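Local coordinates for cytoplasmic export protein 1 (Saccharomyces cerevisiae, PDB 3VWA) that serves in nuclear tRNA export, where it may collect tRNA from export receptors at the nuclear pore complex and pass aminoacylated tRNA to the translation machinery, at residues F342-F350 / P371-I381; R355-L365 / F385-L396. One frame throughout, in Å; residues are numbered along the deposited sequence.

Interaction 1 of 2, residues F342-F350 / P371-I381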
loop_
_atom_site.group_PDB
_atom_site.type_symbol
_atom_site.label_atom_id
_atom_site.label_comp_id
_atom_site.label_asym_id
_atom_site.label_seq_id
_atom_site.Cartn_x
_atom_site.Cartn_y
_atom_site.Cartn_z
ATOM N N PHE A 342 -10.478 -0.514 -6.145
ATOM C CA PHE A 342 -9.848 0.768 -5.950
ATOM C C PHE A 342 -10.115 1.634 -7.194
ATOM O O PHE A 342 -10.585 2.785 -7.121
ATOM C CB PHE A 342 -8.352 0.510 -5.779
ATOM C CG PHE A 342 -7.557 1.744 -5.515
ATOM C CD1 PHE A 342 -7.766 2.485 -4.358
ATOM C CD2 PHE A 342 -6.610 2.175 -6.424
ATOM C CE1 PHE A 342 -7.053 3.642 -4.127
ATOM C CE2 PHE A 342 -5.870 3.327 -6.184
ATOM C CZ PHE A 342 -6.094 4.053 -5.029
ATOM N N ASN A 343 -9.861 1.052 -8.355
ATOM C CA ASN A 343 -10.166 1.724 -9.594
ATOM C C ASN A 343 -11.584 2.328 -9.582
ATOM O O ASN A 343 -11.731 3.506 -9.918
ATOM C CB ASN A 343 -9.907 0.791 -10.804
ATOM C CG ASN A 343 -10.955 -0.348 -10.955
ATOM O OD1 ASN A 343 -11.730 -0.667 -10.027
ATOM N ND2 ASN A 343 -10.984 -0.956 -12.154
ATOM N N ASP A 344 -12.609 1.558 -9.145
ATOM C CA ASP A 344 -13.988 2.075 -9.094
ATOM C C ASP A 344 -14.174 3.144 -8.051
ATOM O O ASP A 344 -14.939 4.083 -8.257
ATOM C CB ASP A 344 -15.014 0.939 -8.888
ATOM C CG ASP A 344 -15.036 -0.048 -10.041
ATOM O OD1 ASP A 344 -14.572 0.297 -11.153
ATOM O OD2 ASP A 344 -15.503 -1.185 -9.849
ATOM N N LEU A 345 -13.416 3.042 -6.959
ATOM C CA LEU A 345 -13.454 4.008 -5.873
ATOM C C LEU A 345 -13.000 5.367 -6.367
ATOM O O LEU A 345 -13.637 6.380 -6.117
ATOM C CB LEU A 345 -12.555 3.532 -4.722
ATOM C CG LEU A 345 -12.772 4.251 -3.362
ATOM C CD1 LEU A 345 -12.530 3.280 -2.223
ATOM C CD2 LEU A 345 -11.876 5.460 -3.171
ATOM N N ILE A 346 -11.910 5.359 -7.120
ATOM C CA ILE A 346 -11.271 6.579 -7.571
ATOM C C ILE A 346 -12.159 7.221 -8.624
ATOM O O ILE A 346 -12.377 8.405 -8.584
ATOM C CB ILE A 346 -9.850 6.300 -8.103
ATOM C CG1 ILE A 346 -8.926 5.942 -6.931
ATOM C CG2 ILE A 346 -9.322 7.453 -8.950
ATOM C CD1 ILE A 346 -8.646 7.067 -5.969
ATOM N N THR A 347 -12.726 6.409 -9.504
ATOM C CA THR A 347 -13.775 6.878 -10.467
ATOM C C THR A 347 -14.959 7.606 -9.848
ATOM O O THR A 347 -15.343 8.704 -10.279
ATOM C CB THR A 347 -14.302 5.704 -11.297
ATOM O OG1 THR A 347 -13.216 5.200 -12.060
ATOM C CG2 THR A 347 -15.416 6.158 -12.277
ATOM N N GLN A 348 -15.526 6.991 -8.820
ATOM C CA GLN A 348 -16.667 7.509 -8.087
ATOM C C GLN A 348 -16.295 8.823 -7.429
ATOM O O GLN A 348 -17.052 9.828 -7.424
ATOM C CB GLN A 348 -16.985 6.455 -7.012
ATOM C CG GLN A 348 -18.416 5.940 -6.969
ATOM C CD GLN A 348 -18.824 5.489 -5.557
ATOM O OE1 GLN A 348 -18.011 4.969 -4.780
ATOM N NE2 GLN A 348 -20.087 5.719 -5.215
ATOM N N SER A 349 -15.087 8.855 -6.882
ATOM C CA SER A 349 -14.655 10.066 -6.240
ATOM C C SER A 349 -14.424 11.228 -7.213
ATOM O O SER A 349 -14.672 12.353 -6.847
ATOM C CB SER A 349 -13.507 9.789 -5.277
ATOM O OG SER A 349 -12.297 9.551 -5.969
ATOM N N PHE A 350 -14.047 10.941 -8.463
ATOM C CA PHE A 350 -13.955 11.965 -9.536
ATOM C C PHE A 350 -15.309 12.514 -9.991
ATOM O O PHE A 350 -15.424 13.694 -10.344
ATOM C CB PHE A 350 -13.111 11.456 -10.732
ATOM C CG PHE A 350 -11.626 11.814 -10.623
ATOM C CD1 PHE A 350 -11.162 13.060 -11.063
ATOM C CD2 PHE A 350 -10.714 10.949 -10.009
ATOM C CE1 PHE A 350 -9.823 13.447 -10.931
ATOM C CE2 PHE A 350 -9.364 11.320 -9.893
ATOM C CZ PHE A 350 -8.906 12.560 -10.366
ATOM N N PRO A 371 -1.712 2.091 -10.610
ATOM C CA PRO A 371 -2.817 1.457 -9.940
ATOM C C PRO A 371 -4.005 1.433 -10.875
ATOM O O PRO A 371 -4.773 0.459 -10.906
ATOM C CB PRO A 371 -3.140 2.412 -8.782
ATOM C CG PRO A 371 -1.982 3.319 -8.649
ATOM C CD PRO A 371 -1.000 3.065 -9.759
ATOM N N LEU A 372 -4.182 2.542 -11.589
ATOM C CA LEU A 372 -5.179 2.652 -12.620
ATOM C C LEU A 372 -4.441 2.687 -13.962
ATOM O O LEU A 372 -3.435 3.382 -14.103
ATOM C CB LEU A 372 -6.019 3.914 -12.398
ATOM C CG LEU A 372 -7.259 3.824 -11.461
ATOM C CD1 LEU A 372 -6.960 3.859 -9.959
ATOM C CD2 LEU A 372 -8.225 4.952 -11.798
ATOM N N SER A 373 -4.960 1.973 -14.948
ATOM C CA SER A 373 -4.322 1.906 -16.264
ATOM C C SER A 373 -4.579 3.215 -17.025
ATOM O O SER A 373 -5.560 3.901 -16.756
ATOM C CB SER A 373 -4.915 0.761 -17.070
ATOM O OG SER A 373 -6.197 1.124 -17.555
ATOM N N LYS A 374 -3.710 3.516 -17.989
ATOM C CA LYS A 374 -3.891 4.611 -18.957
ATOM C C LYS A 374 -5.259 4.637 -19.646
ATOM O O LYS A 374 -5.911 5.700 -19.736
ATOM C CB LYS A 374 -2.711 4.620 -19.956
ATOM C CG LYS A 374 -1.364 4.755 -19.217
ATOM C CD LYS A 374 -0.144 4.941 -20.118
ATOM C CE LYS A 374 1.022 5.585 -19.356
ATOM N NZ LYS A 374 2.212 5.919 -20.200
ATOM N N SER A 375 -5.732 3.476 -20.070
ATOM C CA SER A 375 -7.061 3.383 -20.662
ATOM C C SER A 375 -8.142 3.751 -19.656
ATOM O O SER A 375 -9.120 4.428 -19.994
ATOM C CB SER A 375 -7.299 1.990 -21.296
ATOM O OG SER A 375 -8.093 1.137 -20.461
ATOM N N GLU A 376 -7.978 3.325 -18.407
ATOM C CA GLU A 376 -8.939 3.699 -17.354
ATOM C C GLU A 376 -8.855 5.206 -17.050
ATOM O O GLU A 376 -9.877 5.909 -16.895
ATOM C CB GLU A 376 -8.627 2.923 -16.074
ATOM C CG GLU A 376 -8.934 1.437 -16.128
ATOM C CD GLU A 376 -9.061 0.851 -14.731
ATOM O OE1 GLU A 376 -7.999 0.638 -14.089
ATOM O OE2 GLU A 376 -10.218 0.628 -14.275
ATOM N N ILE A 377 -7.634 5.722 -16.982
ATOM C CA ILE A 377 -7.491 7.161 -16.735
ATOM C C ILE A 377 -8.171 8.012 -17.818
ATOM O O ILE A 377 -8.942 8.956 -17.537
ATOM C CB ILE A 377 -6.025 7.570 -16.575
ATOM C CG1 ILE A 377 -5.564 7.241 -15.162
ATOM C CG2 ILE A 377 -5.896 9.076 -16.742
ATOM C CD1 ILE A 377 -4.224 6.577 -15.153
ATOM N N SER A 378 -7.897 7.645 -19.055
ATOM C CA SER A 378 -8.393 8.367 -20.196
ATOM C C SER A 378 -9.902 8.170 -20.288
ATOM O O SER A 378 -10.676 9.105 -20.507
ATOM C CB SER A 378 -7.676 7.847 -21.424
ATOM O OG SER A 378 -8.509 7.975 -22.558
ATOM N N SER A 379 -10.306 6.939 -20.048
ATOM C CA SER A 379 -11.674 6.534 -20.268
ATOM C C SER A 379 -12.604 6.992 -19.157
ATOM O O SER A 379 -13.664 7.533 -19.433
ATOM C CB SER A 379 -11.738 5.013 -20.420
ATOM O OG SER A 379 -13.069 4.591 -20.443
ATOM N N ARG A 380 -12.187 6.809 -17.904
ATOM C CA ARG A 380 -13.079 7.058 -16.786
ATOM C C ARG A 380 -12.710 8.289 -15.937
ATOM O O ARG A 380 -13.554 8.794 -15.219
ATOM C CB ARG A 380 -13.129 5.815 -15.877
ATOM C CG ARG A 380 -13.094 4.477 -16.606
ATOM C CD ARG A 380 -13.083 3.285 -15.631
ATOM N NE ARG A 380 -14.307 3.243 -14.801
ATOM C CZ ARG A 380 -14.460 2.586 -13.647
ATOM N NH1 ARG A 380 -13.471 1.841 -13.121
ATOM N NH2 ARG A 380 -15.623 2.690 -13.002
ATOM N N ILE A 381 -11.462 8.763 -16.010
ATOM C CA ILE A 381 -10.993 9.802 -15.096
ATOM C C ILE A 381 -10.915 11.170 -15.749
ATOM O O ILE A 381 -11.421 12.138 -15.189
ATOM C CB ILE A 381 -9.647 9.445 -14.441
ATOM C CG1 ILE A 381 -9.748 8.080 -13.733
ATOM C CG2 ILE A 381 -9.144 10.583 -13.524
ATOM C CD1 ILE A 381 -10.749 8.016 -12.605
#

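Interaction 2 of 2, residues R355-L365 / F385-L396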
loop_
_atom_site.group_PDB
_atom_site.type_symbol
_atom_site.label_atom_id
_atom_site.label_comp_id
_atom_site.label_asym_id
_atom_site.label_seq_id
_atom_site.Cartn_x
_atom_site.Cartn_y
_atom_site.Cartn_z
ATOM N N ARG A 355 -15.475 19.933 -4.129
ATOM C CA ARG A 355 -14.257 20.652 -4.499
ATOM C C ARG A 355 -13.047 20.199 -3.693
ATOM O O ARG A 355 -11.962 20.045 -4.216
ATOM C CB ARG A 355 -14.504 22.118 -4.170
ATOM C CG ARG A 355 -13.703 23.139 -4.932
ATOM C CD ARG A 355 -14.609 23.602 -6.039
ATOM N NE ARG A 355 -15.380 24.773 -5.686
ATOM C CZ ARG A 355 -16.469 25.189 -6.332
ATOM N NH1 ARG A 355 -17.104 26.281 -5.907
ATOM N NH2 ARG A 355 -16.940 24.525 -7.388
ATOM N N GLN A 356 -13.240 20.006 -2.397
ATOM C CA GLN A 356 -12.163 19.595 -1.524
ATOM C C GLN A 356 -11.686 18.151 -1.801
ATOM O O GLN A 356 -10.522 17.799 -1.569
ATOM C CB GLN A 356 -12.639 19.791 -0.068
ATOM C CG GLN A 356 -12.811 21.277 0.302
ATOM C CD GLN A 356 -11.670 22.187 -0.203
ATOM O OE1 GLN A 356 -10.471 21.919 0.012
ATOM N NE2 GLN A 356 -12.048 23.292 -0.862
ATOM N N VAL A 357 -12.608 17.313 -2.263
ATOM C CA VAL A 357 -12.274 16.011 -2.747
ATOM C C VAL A 357 -11.351 16.115 -3.976
ATOM O O VAL A 357 -10.303 15.484 -4.036
ATOM C CB VAL A 357 -13.537 15.185 -3.127
ATOM C CG1 VAL A 357 -13.154 13.937 -3.891
ATOM C CG2 VAL A 357 -14.322 14.772 -1.869
ATOM N N ARG A 358 -11.811 16.866 -4.962
ATOM C CA ARG A 358 -11.114 17.043 -6.212
ATOM C C ARG A 358 -9.699 17.650 -5.983
ATOM O O ARG A 358 -8.744 17.172 -6.574
ATOM C CB ARG A 358 -11.939 17.914 -7.164
ATOM C CG ARG A 358 -11.207 18.219 -8.468
ATOM C CD ARG A 358 -10.965 16.960 -9.298
ATOM N NE ARG A 358 -12.222 16.383 -9.801
ATOM C CZ ARG A 358 -12.909 16.809 -10.874
ATOM N NH1 ARG A 358 -14.026 16.158 -11.266
ATOM N NH2 ARG A 358 -12.466 17.858 -11.581
ATOM N N PHE A 359 -9.549 18.650 -5.111
ATOM C CA PHE A 359 -8.170 19.104 -4.778
ATOM C C PHE A 359 -7.317 17.901 -4.268
ATOM O O PHE A 359 -6.124 17.736 -4.589
ATOM C CB PHE A 359 -8.211 20.166 -3.675
ATOM C CG PHE A 359 -8.576 21.570 -4.146
ATOM C CD1 PHE A 359 -7.756 22.277 -5.045
ATOM C CD2 PHE A 359 -9.718 22.219 -3.632
ATOM C CE1 PHE A 359 -8.086 23.588 -5.429
ATOM C CE2 PHE A 359 -10.059 23.508 -4.044
ATOM C CZ PHE A 359 -9.233 24.195 -4.929
ATOM N N LEU A 360 -7.936 17.051 -3.438
ATOM C CA LEU A 360 -7.165 15.944 -2.889
ATOM C C LEU A 360 -6.708 14.987 -4.021
ATOM O O LEU A 360 -5.541 14.519 -4.003
ATOM C CB LEU A 360 -7.951 15.197 -1.816
ATOM C CG LEU A 360 -7.306 13.937 -1.283
ATOM C CD1 LEU A 360 -5.899 14.069 -0.622
ATOM C CD2 LEU A 360 -8.323 13.316 -0.350
ATOM N N LEU A 361 -7.627 14.714 -4.969
ATOM C CA LEU A 361 -7.378 13.790 -6.056
ATOM C C LEU A 361 -6.335 14.360 -7.022
ATOM O O LEU A 361 -5.510 13.635 -7.579
ATOM C CB LEU A 361 -8.673 13.579 -6.869
ATOM C CG LEU A 361 -9.820 12.801 -6.229
ATOM C CD1 LEU A 361 -11.102 12.936 -7.052
ATOM C CD2 LEU A 361 -9.405 11.342 -6.068
ATOM N N LEU A 362 -6.391 15.672 -7.236
ATOM C CA LEU A 362 -5.427 16.281 -8.114
ATOM C C LEU A 362 -4.023 16.066 -7.568
ATOM O O LEU A 362 -3.148 15.731 -8.342
ATOM C CB LEU A 362 -5.737 17.773 -8.370
ATOM C CG LEU A 362 -6.978 18.129 -9.155
ATOM C CD1 LEU A 362 -7.139 19.642 -9.150
ATOM C CD2 LEU A 362 -7.023 17.642 -10.596
ATOM N N ILE A 363 -3.842 16.244 -6.256
ATOM C CA ILE A 363 -2.580 15.922 -5.554
ATOM C C ILE A 363 -2.067 14.507 -5.751
ATOM O O ILE A 363 -0.864 14.336 -5.850
ATOM C CB ILE A 363 -2.643 16.230 -4.029
ATOM C CG1 ILE A 363 -2.663 17.734 -3.816
ATOM C CG2 ILE A 363 -1.459 15.666 -3.272
ATOM C CD1 ILE A 363 -3.494 18.201 -2.637
ATOM N N TYR A 364 -2.957 13.501 -5.801
ATOM C CA TYR A 364 -2.512 12.125 -5.922
ATOM C C TYR A 364 -2.580 11.550 -7.365
ATOM O O TYR A 364 -2.243 10.403 -7.529
ATOM C CB TYR A 364 -3.273 11.203 -4.956
ATOM C CG TYR A 364 -2.724 11.212 -3.522
ATOM C CD1 TYR A 364 -1.746 10.300 -3.099
ATOM C CD2 TYR A 364 -3.201 12.136 -2.608
ATOM C CE1 TYR A 364 -1.224 10.337 -1.793
ATOM C CE2 TYR A 364 -2.742 12.166 -1.296
ATOM C CZ TYR A 364 -1.753 11.281 -0.890
ATOM O OH TYR A 364 -1.321 11.413 0.413
ATOM N N LEU A 365 -3.014 12.327 -8.378
ATOM C CA LEU A 365 -3.266 11.800 -9.736
ATOM C C LEU A 365 -2.047 11.176 -10.388
ATOM O O LEU A 365 -2.147 10.079 -10.898
ATOM C CB LEU A 365 -3.845 12.867 -10.699
ATOM C CG LEU A 365 -5.190 12.571 -11.389
ATOM C CD1 LEU A 365 -5.481 13.612 -12.447
ATOM C CD2 LEU A 365 -5.413 11.148 -11.940
ATOM N N PHE A 385 -11.991 14.913 -14.702
ATOM C CA PHE A 385 -10.826 15.674 -14.353
ATOM C C PHE A 385 -10.834 17.054 -15.030
ATOM O O PHE A 385 -10.625 18.103 -14.397
ATOM C CB PHE A 385 -9.605 14.875 -14.736
ATOM C CG PHE A 385 -8.367 15.704 -14.876
ATOM C CD1 PHE A 385 -7.595 16.040 -13.751
ATOM C CD2 PHE A 385 -7.975 16.166 -16.143
ATOM C CE1 PHE A 385 -6.439 16.804 -13.885
ATOM C CE2 PHE A 385 -6.815 16.906 -16.273
ATOM C CZ PHE A 385 -6.070 17.233 -15.144
ATOM N N ILE A 386 -11.101 17.037 -16.328
ATOM C CA ILE A 386 -10.908 18.212 -17.174
ATOM C C ILE A 386 -11.945 19.297 -16.967
ATOM O O ILE A 386 -11.649 20.459 -17.137
ATOM C CB ILE A 386 -10.804 17.798 -18.700
ATOM C CG1 ILE A 386 -10.114 18.892 -19.514
ATOM C CG2 ILE A 386 -12.129 17.303 -19.276
ATOM C CD1 ILE A 386 -8.698 19.124 -19.020
ATOM N N GLN A 387 -13.154 18.914 -16.589
ATOM C CA GLN A 387 -14.206 19.877 -16.224
ATOM C C GLN A 387 -13.719 20.744 -15.098
ATOM O O GLN A 387 -14.225 21.853 -14.905
ATOM C CB GLN A 387 -15.510 19.168 -15.795
ATOM C CG GLN A 387 -16.228 18.404 -16.898
ATOM C CD GLN A 387 -16.021 19.026 -18.277
ATOM O OE1 GLN A 387 -16.849 19.773 -18.773
ATOM N NE2 GLN A 387 -14.898 18.707 -18.902
ATOM N N GLY A 388 -12.741 20.259 -14.343
ATOM C CA GLY A 388 -12.112 21.150 -13.323
ATOM C C GLY A 388 -11.760 22.529 -13.900
ATOM O O GLY A 388 -11.724 23.542 -13.180
ATOM N N LEU A 389 -11.535 22.592 -15.214
ATOM C CA LEU A 389 -11.076 23.886 -15.797
ATOM C C LEU A 389 -12.169 24.891 -15.881
ATOM O O LEU A 389 -11.909 26.100 -15.976
ATOM C CB LEU A 389 -10.460 23.727 -17.201
ATOM C CG LEU A 389 -9.146 22.984 -17.298
ATOM C CD1 LEU A 389 -8.873 22.738 -18.788
ATOM C CD2 LEU A 389 -8.012 23.779 -16.651
ATOM N N THR A 390 -13.402 24.389 -15.815
ATOM C CA THR A 390 -14.560 25.239 -16.010
ATOM C C THR A 390 -15.309 25.490 -14.712
ATOM O O THR A 390 -16.352 26.125 -14.726
ATOM C CB THR A 390 -15.519 24.668 -17.085
ATOM O OG1 THR A 390 -16.095 23.444 -16.615
ATOM C CG2 THR A 390 -14.793 24.419 -18.407
ATOM N N ASP A 391 -14.775 24.995 -13.597
ATOM C CA ASP A 391 -15.331 25.201 -12.253
ATOM C C ASP A 391 -15.237 26.687 -11.870
ATOM O O ASP A 391 -14.378 27.399 -12.381
ATOM C CB ASP A 391 -14.546 24.341 -11.256
ATOM C CG ASP A 391 -15.192 24.274 -9.860
ATOM O OD1 ASP A 391 -16.073 23.438 -9.649
ATOM O OD2 ASP A 391 -14.791 25.028 -8.962
ATOM N N SER A 392 -16.105 27.143 -10.948
ATOM C CA SER A 392 -16.213 28.550 -10.613
ATOM C C SER A 392 -15.112 29.007 -9.713
ATOM O O SER A 392 -14.813 30.189 -9.675
ATOM C CB SER A 392 -17.589 28.883 -9.982
ATOM O OG SER A 392 -17.729 28.336 -8.669
ATOM N N ASP A 393 -14.528 28.085 -8.953
ATOM C CA ASP A 393 -13.424 28.426 -8.046
ATOM C C ASP A 393 -12.124 28.480 -8.889
ATOM O O ASP A 393 -11.744 27.501 -9.543
ATOM C CB ASP A 393 -13.347 27.355 -6.948
ATOM C CG ASP A 393 -12.316 27.673 -5.892
ATOM O OD1 ASP A 393 -12.641 28.245 -4.809
ATOM O OD2 ASP A 393 -11.145 27.417 -6.134
ATOM N N ALA A 394 -11.461 29.634 -8.903
ATOM C CA ALA A 394 -10.301 29.859 -9.756
ATOM C C ALA A 394 -9.144 28.985 -9.325
ATOM O O ALA A 394 -8.292 28.574 -10.144
ATOM C CB ALA A 394 -9.899 31.324 -9.728
ATOM N N THR A 395 -9.124 28.643 -8.047
ATOM C CA THR A 395 -8.036 27.790 -7.533
ATOM C C THR A 395 -8.199 26.324 -8.002
ATOM O O THR A 395 -7.179 25.627 -8.308
ATOM C CB THR A 395 -7.856 27.948 -6.007
ATOM O OG1 THR A 395 -9.121 27.711 -5.393
ATOM C CG2 THR A 395 -7.493 29.357 -5.675
ATOM N N LEU A 396 -9.447 25.846 -8.112
ATOM C CA LEU A 396 -9.622 24.505 -8.694
ATOM C C LEU A 396 -9.229 24.539 -10.188
ATOM O O LEU A 396 -8.540 23.625 -10.680
ATOM C CB LEU A 396 -11.039 23.956 -8.535
ATOM C CG LEU A 396 -11.232 22.491 -8.115
ATOM C CD1 LEU A 396 -12.418 21.832 -8.795
ATOM C CD2 LEU A 396 -9.987 21.629 -8.282
HETATM O O HOH W 1 -9.950 18.754 -11.925
#

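Interaction 1 of 2, residues F342-F350 / P371-I381
Arg380 turns its CG anti to the carbonyl carbon (chi1 -38°) and bends at chi3, which lays its guanidinium against Thr347 and Asp344. The OG1 of Thr347 sits over the centre of one guanidinium face, 3.3 Å from Arg380 CZ. At the edge of the same group, Arg380 NH1 donates to Asp344 OD1 at 2.7 Å, and this oxygen is met nearly along its C-O axis. Arg380 NH2 adds a weak bond to the same oxygen. Asn343 ND2 donates to the syn lone pair of Glu376 OE2 at 2.8 Å, in a bent bond tilted out of the amide plane. A long salt bridge joins Glu376 to Arg380. Ser373 OG caps Glu376 N and Glu376 OE1 accepts weakly from Ser373 N, a capping box that starts helix 374-387.

Alongside runs an apolar layer. Ile381 CG2 makes a CH-pi contact over the face of Phe350, 3.6 Å from the ring centroid. Leu372 CD2 meets Ile346 CG2 at 3.9 Å. Pro371 CB comes to the edge of the Phe342 ring. Segments 342-350 and 374-381 run 29° from parallel, their axes 10.3 Å apart. Such side-by-side packing of like-directed helices is typical of a HEAT-repeat solenoid.

Interaction 2 of 2, residues R355-L365 / F385-L396
Leu396 is the central knob, set among Arg355, Arg358, Phe359 and Leu362. Its CD2 is 3.6 Å from Leu362 CD1 and makes a CH-pi contact over the Phe359 face, offset toward the rim. Beside it, Arg355 NH2 reaches Asp391 OD1 at 2.7 Å, a salt bridge whose hydrogen bond is weak. The carboxylate and guanidinium planes stand 81° apart, and Asp391 OD2 lies over the guanidinium face. Asp393 CB also packs over the same face, 3.5 Å from Arg355 NE. An alanine in place of Arg355 would remove this long side chain and is likely to leave Asp391 without its cationic mate and Leu396 with one wall of its socket missing. Farther along the helix, Leu362 CD2 lies 3.4 Å from Phe385 CE1, and Leu365 CD1 meets Phe385 CD1.

Behind these contacts, two sets of bonds orient their members. Asp391 OD2 accepts from Asp393 N at 3.1 Å in an Asx turn. Arg358 CG, opposite its N (chi1 176°), lies against Leu396 CD2; bends at chi2 and chi3 then turn the guanidinium over Phe385 CA. Its NH1 bonds to Phe350 O, and a water bridges NH2 to Phe385 O. Helix 355-368 thus packs against the turn after helix 374-387, which lies in the first HEAT repeat (381-419), consistent with helix stacking in a HEAT solenoid.

Both contacts lie in the helical C-terminal half of the chain, beyond the kinase-like domain. From the N terminus, helix 342-351 comes first and helix 355-368 follows. Interaction 1 closes a loop of 20 residues, from the end of 342-350 to the start of 371-381. Interaction 2 opens within that loop at 355-365 and closes beyond it at 385-396, so the two cross. Both use helix 374-387, one at its start and the other at its end. Their centres are 15 Å apart, and they meet where Ser349 and Phe350 pack on Leu361. Together they tie four consecutive helices, 342-351, 355-368, 374-387 and 394-407, into one part of the solenoid.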